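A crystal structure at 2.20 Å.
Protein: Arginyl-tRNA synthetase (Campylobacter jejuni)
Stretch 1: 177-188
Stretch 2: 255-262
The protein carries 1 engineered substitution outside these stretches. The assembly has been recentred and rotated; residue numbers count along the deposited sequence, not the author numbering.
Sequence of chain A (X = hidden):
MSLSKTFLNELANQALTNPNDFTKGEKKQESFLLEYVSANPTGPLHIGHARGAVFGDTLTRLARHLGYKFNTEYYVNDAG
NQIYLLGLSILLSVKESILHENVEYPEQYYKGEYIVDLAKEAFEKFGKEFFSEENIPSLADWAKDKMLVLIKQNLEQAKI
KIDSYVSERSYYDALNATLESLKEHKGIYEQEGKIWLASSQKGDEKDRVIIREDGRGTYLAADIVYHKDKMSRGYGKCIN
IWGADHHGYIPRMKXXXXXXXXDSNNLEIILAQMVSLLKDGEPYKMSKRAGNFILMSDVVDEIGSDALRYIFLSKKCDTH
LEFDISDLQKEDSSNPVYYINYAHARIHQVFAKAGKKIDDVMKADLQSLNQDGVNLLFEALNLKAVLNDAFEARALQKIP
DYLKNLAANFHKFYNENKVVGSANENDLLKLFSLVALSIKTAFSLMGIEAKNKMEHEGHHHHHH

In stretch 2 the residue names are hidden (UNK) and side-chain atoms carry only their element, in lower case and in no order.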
ATOM      1  N   ALA A 177     -24.949  17.039  11.760  1.00 39.26           N
ATOM      2  CA  ALA A 177     -25.684  15.855  11.306  1.00 40.07           C
ATOM      3  C   ALA A 177     -25.218  14.576  12.014  1.00 38.85           C
ATOM      4  O   ALA A 177     -26.022  13.686  12.290  1.00 40.46           O
ATOM      5  CB  ALA A 177     -25.573  15.712   9.795  1.00 37.41           C
ATOM      6  N   THR A 178     -23.922  14.508  12.316  1.00 36.81           N
ATOM      7  CA  THR A 178     -23.336  13.405  13.081  1.00 35.47           C
ATOM      8  C   THR A 178     -23.862  13.401  14.520  1.00 38.16           C
ATOM      9  O   THR A 178     -24.315  12.366  15.014  1.00 41.36           O
ATOM     10  CB  THR A 178     -21.784  13.472  13.069  1.00 35.51           C
ATOM     11  OG1 THR A 178     -21.312  13.356  11.722  1.00 36.92           O
ATOM     12  CG2 THR A 178     -21.166  12.364  13.928  1.00 37.10           C
ATOM     13  N   LEU A 179     -23.811  14.562  15.175  1.00 36.40           N
ATOM     14  CA  LEU A 179     -24.343  14.713  16.524  1.00 40.04           C
ATOM     15  C   LEU A 179     -25.807  14.288  16.584  1.00 40.97           C
ATOM     16  O   LEU A 179     -26.191  13.469  17.423  1.00 33.27           O
ATOM     17  CB  LEU A 179     -24.165  16.149  17.022  1.00 42.20           C
ATOM     18  CG  LEU A 179     -22.720  16.637  17.198  1.00 43.10           C
ATOM     19  CD1 LEU A 179     -22.688  18.087  17.633  1.00 48.56           C
ATOM     20  CD2 LEU A 179     -21.952  15.773  18.178  1.00 41.54           C
ATOM     21  N   GLU A 180     -26.593  14.802  15.642  1.00 40.52           N
ATOM     22  CA  GLU A 180     -28.004  14.465  15.530  1.00 40.42           C
ATOM     23  C   GLU A 180     -28.257  12.971  15.378  1.00 42.40           C
ATOM     24  O   GLU A 180     -29.069  12.405  16.115  1.00 41.03           O
ATOM     25  CB  GLU A 180     -28.663  15.265  14.404  1.00 40.42           C
ATOM     26  CG  GLU A 180     -28.992  16.692  14.829  1.00 57.08           C
ATOM     27  CD  GLU A 180     -30.056  16.727  15.919  1.00 71.56           C
ATOM     28  OE1 GLU A 180     -29.693  16.764  17.118  1.00 76.36           O
ATOM     29  OE2 GLU A 180     -31.258  16.683  15.575  1.00 81.29           O
ATOM     30  N   SER A 181     -27.542  12.339  14.448  1.00 37.66           N
ATOM     31  CA  SER A 181     -27.698  10.905  14.189  1.00 38.99           C
ATOM     32  C   SER A 181     -27.305  10.084  15.413  1.00 39.75           C
ATOM     33  O   SER A 181     -27.988   9.122  15.761  1.00 46.70           O
ATOM     34  CB  SER A 181     -26.897  10.480  12.957  1.00 39.58           C
ATOM     35  OG  SER A 181     -27.010   9.083  12.717  1.00 45.77           O
ATOM     36  N   LEU A 182     -26.227  10.498  16.073  1.00 34.74           N
ATOM     37  CA  LEU A 182     -25.799   9.915  17.345  1.00 38.74           C
ATOM     38  C   LEU A 182     -26.867  10.023  18.440  1.00 41.89           C
ATOM     39  O   LEU A 182     -27.052   9.084  19.217  1.00 38.23           O
ATOM     40  CB  LEU A 182     -24.510  10.594  17.822  1.00 37.94           C
ATOM     41  CG  LEU A 182     -23.102   9.981  17.818  1.00 43.06           C
ATOM     42  CD1 LEU A 182     -22.928   8.739  16.956  1.00 44.86           C
ATOM     43  CD2 LEU A 182     -22.076  11.043  17.460  1.00 31.17           C
ATOM     44  N   LYS A 183     -27.552  11.167  18.511  1.00 39.10           N
ATOM     45  CA  LYS A 183     -28.615  11.354  19.501  1.00 44.22           C
ATOM     46  C   LYS A 183     -29.845  10.504  19.184  1.00 45.22           C
ATOM     47  O   LYS A 183     -30.470   9.957  20.089  1.00 47.26           O
ATOM     48  CB  LYS A 183     -29.013  12.825  19.656  1.00 46.50           C
ATOM     49  CG  LYS A 183     -29.655  13.123  21.006  1.00 49.36           C
ATOM     50  CD  LYS A 183     -30.591  14.307  20.954  1.00 63.42           C
ATOM     51  CE  LYS A 183     -31.544  14.317  22.154  1.00 70.18           C
ATOM     52  NZ  LYS A 183     -30.838  14.503  23.459  1.00 70.13           N
ATOM     53  N   GLU A 184     -30.166  10.375  17.897  1.00 44.89           N
ATOM     54  CA  GLU A 184     -31.268   9.528  17.435  1.00 48.28           C
ATOM     55  C   GLU A 184     -31.100   8.041  17.799  1.00 46.78           C
ATOM     56  O   GLU A 184     -32.070   7.284  17.775  1.00 50.84           O
ATOM     57  CB  GLU A 184     -31.489   9.707  15.926  1.00 44.56           C
ATOM     58  CG  GLU A 184     -32.174  11.034  15.562  1.00 57.27           C
ATOM     59  CD  GLU A 184     -32.028  11.433  14.089  1.00 60.62           C
ATOM     60  OE1 GLU A 184     -32.084  12.658  13.799  1.00 54.37           O
ATOM     61  OE2 GLU A 184     -31.862  10.534  13.228  1.00 68.16           O
ATOM     62  N   HIS A 185     -29.871   7.644  18.137  1.00 47.88           N
ATOM     63  CA  HIS A 185     -29.541   6.286  18.602  1.00 47.18           C
ATOM     64  C   HIS A 185     -29.104   6.281  20.066  1.00 49.46           C
ATOM     65  O   HIS A 185     -28.594   5.268  20.563  1.00 54.49           O
ATOM     66  CB  HIS A 185     -28.436   5.675  17.733  1.00 43.27           C
ATOM     67  CG  HIS A 185     -28.828   5.491  16.302  1.00 42.54           C
ATOM     68  ND1 HIS A 185     -28.618   6.458  15.341  1.00 40.39           N
ATOM     69  CD2 HIS A 185     -29.428   4.455  15.671  1.00 43.57           C
ATOM     70  CE1 HIS A 185     -29.076   6.027  14.177  1.00 30.72           C
ATOM     71  NE2 HIS A 185     -29.569   4.813  14.349  1.00 49.11           N
ATOM     72  N   LYS A 186     -29.304   7.422  20.731  1.00 49.29           N
ATOM     73  CA  LYS A 186     -29.004   7.638  22.156  1.00 53.06           C
ATOM     74  C   LYS A 186     -27.523   7.463  22.489  1.00 51.10           C
ATOM     75  O   LYS A 186     -27.163   6.977  23.565  1.00 56.38           O
ATOM     76  CB  LYS A 186     -29.891   6.765  23.062  1.00 57.14           C
ATOM     77  CG  LYS A 186     -31.389   7.011  22.929  1.00 64.19           C
ATOM     78  CD  LYS A 186     -32.163   5.924  23.650  1.00 80.81           C
ATOM     79  CE  LYS A 186     -33.666   6.181  23.648  1.00 94.19           C
ATOM     80  NZ  LYS A 186     -34.402   5.137  24.437  1.00 96.48           N
ATOM     81  N   GLY A 187     -26.669   7.890  21.565  1.00 47.42           N
ATOM     82  CA  GLY A 187     -25.241   7.673  21.687  1.00 42.21           C
ATOM     83  C   GLY A 187     -24.469   8.793  22.330  1.00 42.15           C
ATOM     84  O   GLY A 187     -23.282   8.645  22.598  1.00 43.26           O
ATOM     85  N   ILE A 188     -25.131   9.921  22.566  1.00 47.69           N
ATOM     86  CA  ILE A 188     -24.458  11.085  23.149  1.00 47.85           C
ATOM     87  C   ILE A 188     -25.191  11.641  24.354  1.00 47.98           C
ATOM     88  O   ILE A 188     -26.409  11.484  24.472  1.00 47.92           O
ATOM     89  CB  ILE A 188     -24.223  12.233  22.131  1.00 48.45           C
ATOM     90  CG1 ILE A 188     -25.537  12.656  21.459  1.00 51.55           C
ATOM     91  CG2 ILE A 188     -23.132  11.855  21.129  1.00 49.71           C
ATOM     92  CD1 ILE A 188     -25.454  13.968  20.711  1.00 49.13           C
ATOM     93  N   UNK A 255     -18.107   1.301  18.171  1.00 35.54           N
ATOM     94  CA  UNK A 255     -19.187   1.806  19.024  1.00 38.37           C
ATOM     95  C   UNK A 255     -19.886   2.995  18.386  1.00 38.66           C
ATOM     96  O   UNK A 255     -21.112   3.072  18.393  1.00 42.04           O
ATOM     97  c   UNK A 255     -18.631   2.199  20.396  1.00 37.21           C
ATOM     98  N   UNK A 256     -19.091   3.902  17.819  1.00 40.68           N
ATOM     99  CA  UNK A 256     -19.597   5.069  17.105  1.00 40.39           C
ATOM    100  C   UNK A 256     -20.439   4.669  15.905  1.00 41.63           C
ATOM    101  O   UNK A 256     -21.512   5.229  15.687  1.00 44.69           O
ATOM    102  c   UNK A 256     -18.447   5.943  16.663  1.00 43.32           C
ATOM    103  N   UNK A 257     -19.959   3.685  15.141  1.00 42.06           N
ATOM    104  CA  UNK A 257     -20.679   3.201  13.963  1.00 38.90           C
ATOM    105  C   UNK A 257     -21.999   2.519  14.330  1.00 39.68           C
ATOM    106  O   UNK A 257     -22.989   2.655  13.610  1.00 36.63           O
ATOM    107  s   UNK A 257     -18.804   4.460  11.542  1.00 32.80           S
ATOM    108  c   UNK A 257     -19.793   2.286  13.091  1.00 34.64           C
ATOM    109  c   UNK A 257     -18.374   5.700  12.765  1.00 34.15           C
ATOM    110  c   UNK A 257     -18.523   2.954  12.504  1.00 36.04           C
ATOM    111  N   UNK A 258     -22.018   1.815  15.459  1.00 42.22           N
ATOM    112  CA  UNK A 258     -23.256   1.204  15.948  1.00 46.13           C
ATOM    113  C   UNK A 258     -24.263   2.284  16.336  1.00 42.60           C
ATOM    114  O   UNK A 258     -25.459   2.149  16.077  1.00 38.56           O
ATOM    115  o   UNK A 258     -24.293  -1.970  15.987  1.00 69.65           O
ATOM    116  c   UNK A 258     -22.233  -1.021  16.797  1.00 58.39           C
ATOM    117  o   UNK A 258     -22.420  -2.859  15.281  1.00 69.69           O
ATOM    118  c   UNK A 258     -23.042  -2.016  15.963  1.00 65.14           C
ATOM    119  c   UNK A 258     -22.989   0.275  17.139  1.00 46.87           C
ATOM    120  N   UNK A 259     -23.760   3.368  16.923  1.00 42.92           N
ATOM    121  CA  UNK A 259     -24.585   4.513  17.313  1.00 41.57           C
ATOM    122  C   UNK A 259     -24.945   5.421  16.124  1.00 43.99           C
ATOM    123  O   UNK A 259     -25.487   6.508  16.315  1.00 48.31           O
ATOM    124  c   UNK A 259     -22.949   4.797  20.649  1.00 36.71           C
ATOM    125  c   UNK A 259     -24.040   4.839  19.793  1.00 38.16           C
ATOM    126  c   UNK A 259     -25.290   4.459  20.283  1.00 35.43           C
ATOM    127  c   UNK A 259     -23.078   4.355  21.951  1.00 38.97           C
ATOM    128  c   UNK A 259     -23.871   5.347  18.378  1.00 38.16           C
ATOM    129  c   UNK A 259     -25.436   4.016  21.592  1.00 44.38           C
ATOM    130  c   UNK A 259     -24.329   3.963  22.432  1.00 41.90           C
ATOM    131  N   UNK A 260     -24.627   4.988  14.907  1.00 41.92           N
ATOM    132  CA  UNK A 260     -25.025   5.712  13.701  1.00 41.19           C
ATOM    133  C   UNK A 260     -25.918   4.830  12.835  1.00 44.03           C
ATOM    134  O   UNK A 260     -26.279   5.192  11.708  1.00 47.62           O
ATOM    135  c   UNK A 260     -23.712   8.668  13.397  1.00 34.63           C
ATOM    136  c   UNK A 260     -23.800   6.194  12.917  1.00 37.95           C
ATOM    137  c   UNK A 260     -22.969   7.349  13.495  1.00 39.11           C
ATOM    138  c   UNK A 260     -21.639   7.474  12.785  1.00 38.49           C
ATOM    139  N   UNK A 261     -26.279   3.668  13.376  1.00 45.57           N
ATOM    140  CA  UNK A 261     -27.197   2.760  12.701  1.00 44.38           C
ATOM    141  C   UNK A 261     -26.483   1.746  11.833  1.00 46.31           C
ATOM    142  O   UNK A 261     -27.130   0.911  11.196  1.00 46.77           O
ATOM    143  N   UNK A 262     -25.151   1.814  11.812  1.00 44.32           N
ATOM    144  CA  UNK A 262     -24.351   0.902  10.996  1.00 45.87           C
ATOM    145  C   UNK A 262     -24.051  -0.403  11.728  1.00 44.04           C
ATOM    146  O   UNK A 262     -23.980  -0.441  12.958  1.00 44.13           O
ATOM    147  c   UNK A 262     -22.731   5.196   9.540  1.00 35.70           C
ATOM    148  c   UNK A 262     -23.185   2.829   9.786  1.00 41.72           C
ATOM    149  c   UNK A 262     -22.597   4.004  10.248  1.00 35.43           C
ATOM    150  c   UNK A 262     -23.903   2.864   8.595  1.00 30.88           C
ATOM    151  c   UNK A 262     -24.050   4.055   7.886  1.00 41.17           C
ATOM    152  c   UNK A 262     -23.027   1.545  10.561  1.00 41.67           C
ATOM    153  c   UNK A 262     -23.462   5.224   8.365  1.00 36.41           C
TER
HETATM  154  O   HOH W   1     -26.140   7.656  10.410  1.00 42.24           O

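Position 255 carries a single side-chain carbon, and its side chain is out of reach of stretch 1: Ala255, a buried helical residue. Position 256 also has one carbon, set sideways. Its carbonyl does the touching, with backbone O 4.0 Å from Leu182 CD1, and the residue is Ala256. At 257 an unbranched chain runs two carbons, a sulfur and a last carbon, leaves on a CA-to-CB bond pointing away and makes no contact; the sulfur settles it as Met257. Position 258 has three carbons, the third bearing two oxygens, and its side chain makes no contact with stretch 1. Five heavy atoms of this kind make Glu258.

Position 259 shows one carbon and then a six-carbon ring, with no oxygen on it. One face of the ring lies over Gly187, whose CA sits 3.5 Å from the centroid of the position 259 ring and 10° off the normal: this is Phe259, the first residue to leave helical angles. The CH-pi contact needs glycine at its partner, because an ideal CB on Gly187 would come 2.7 Å from Phe259 CG. Position 260 has four carbons forked at the second. Its CA-to-CB bond points away, yet the end of the chain returns to reach Ser181 OG and Leu182 CD1, so it is Leu260. Leu260 CD2 lies 3.6 Å from Leu182 CD1 and 3.4 Å from Ser181 OG.

Position 261 has no side-chain atoms. With phi near 91°, a CB would jam against the preceding carbonyl O and also lie 3.1 Å from His185 NE2; Gly261 meets both limits, its CA 3.5 Å from His185 NE2. Position 262 has one carbon and a six-carbon ring and touches nothing on stretch 1; it is Phe262.

The rule is one of shape, since no direct hydrogen bond crosses. A type I turn from Glu258 to Gly261 ends the second helix and lays its backbone against the imidazole, with Leu260 C and Gly261 N over one face of the His185 ring. That ring is held from its own side: His185 ND1 donates to Ser181 O at 2.8 Å, while Phe259 O, 3.3 Å from His185 ND1, has too poor an angle to bond. Phe259 O instead receives a CA-H...O contact from Leu182 CA at 3.6 Å. Leu182 CD1 packs on Phe259 CB at 3.8 Å, and one water bridges the gap, its O 2.8 Å from Ser181 OG and donating to Leu260 O at 2.8 Å.

Stretch 2 255-262: AAMEFLGF
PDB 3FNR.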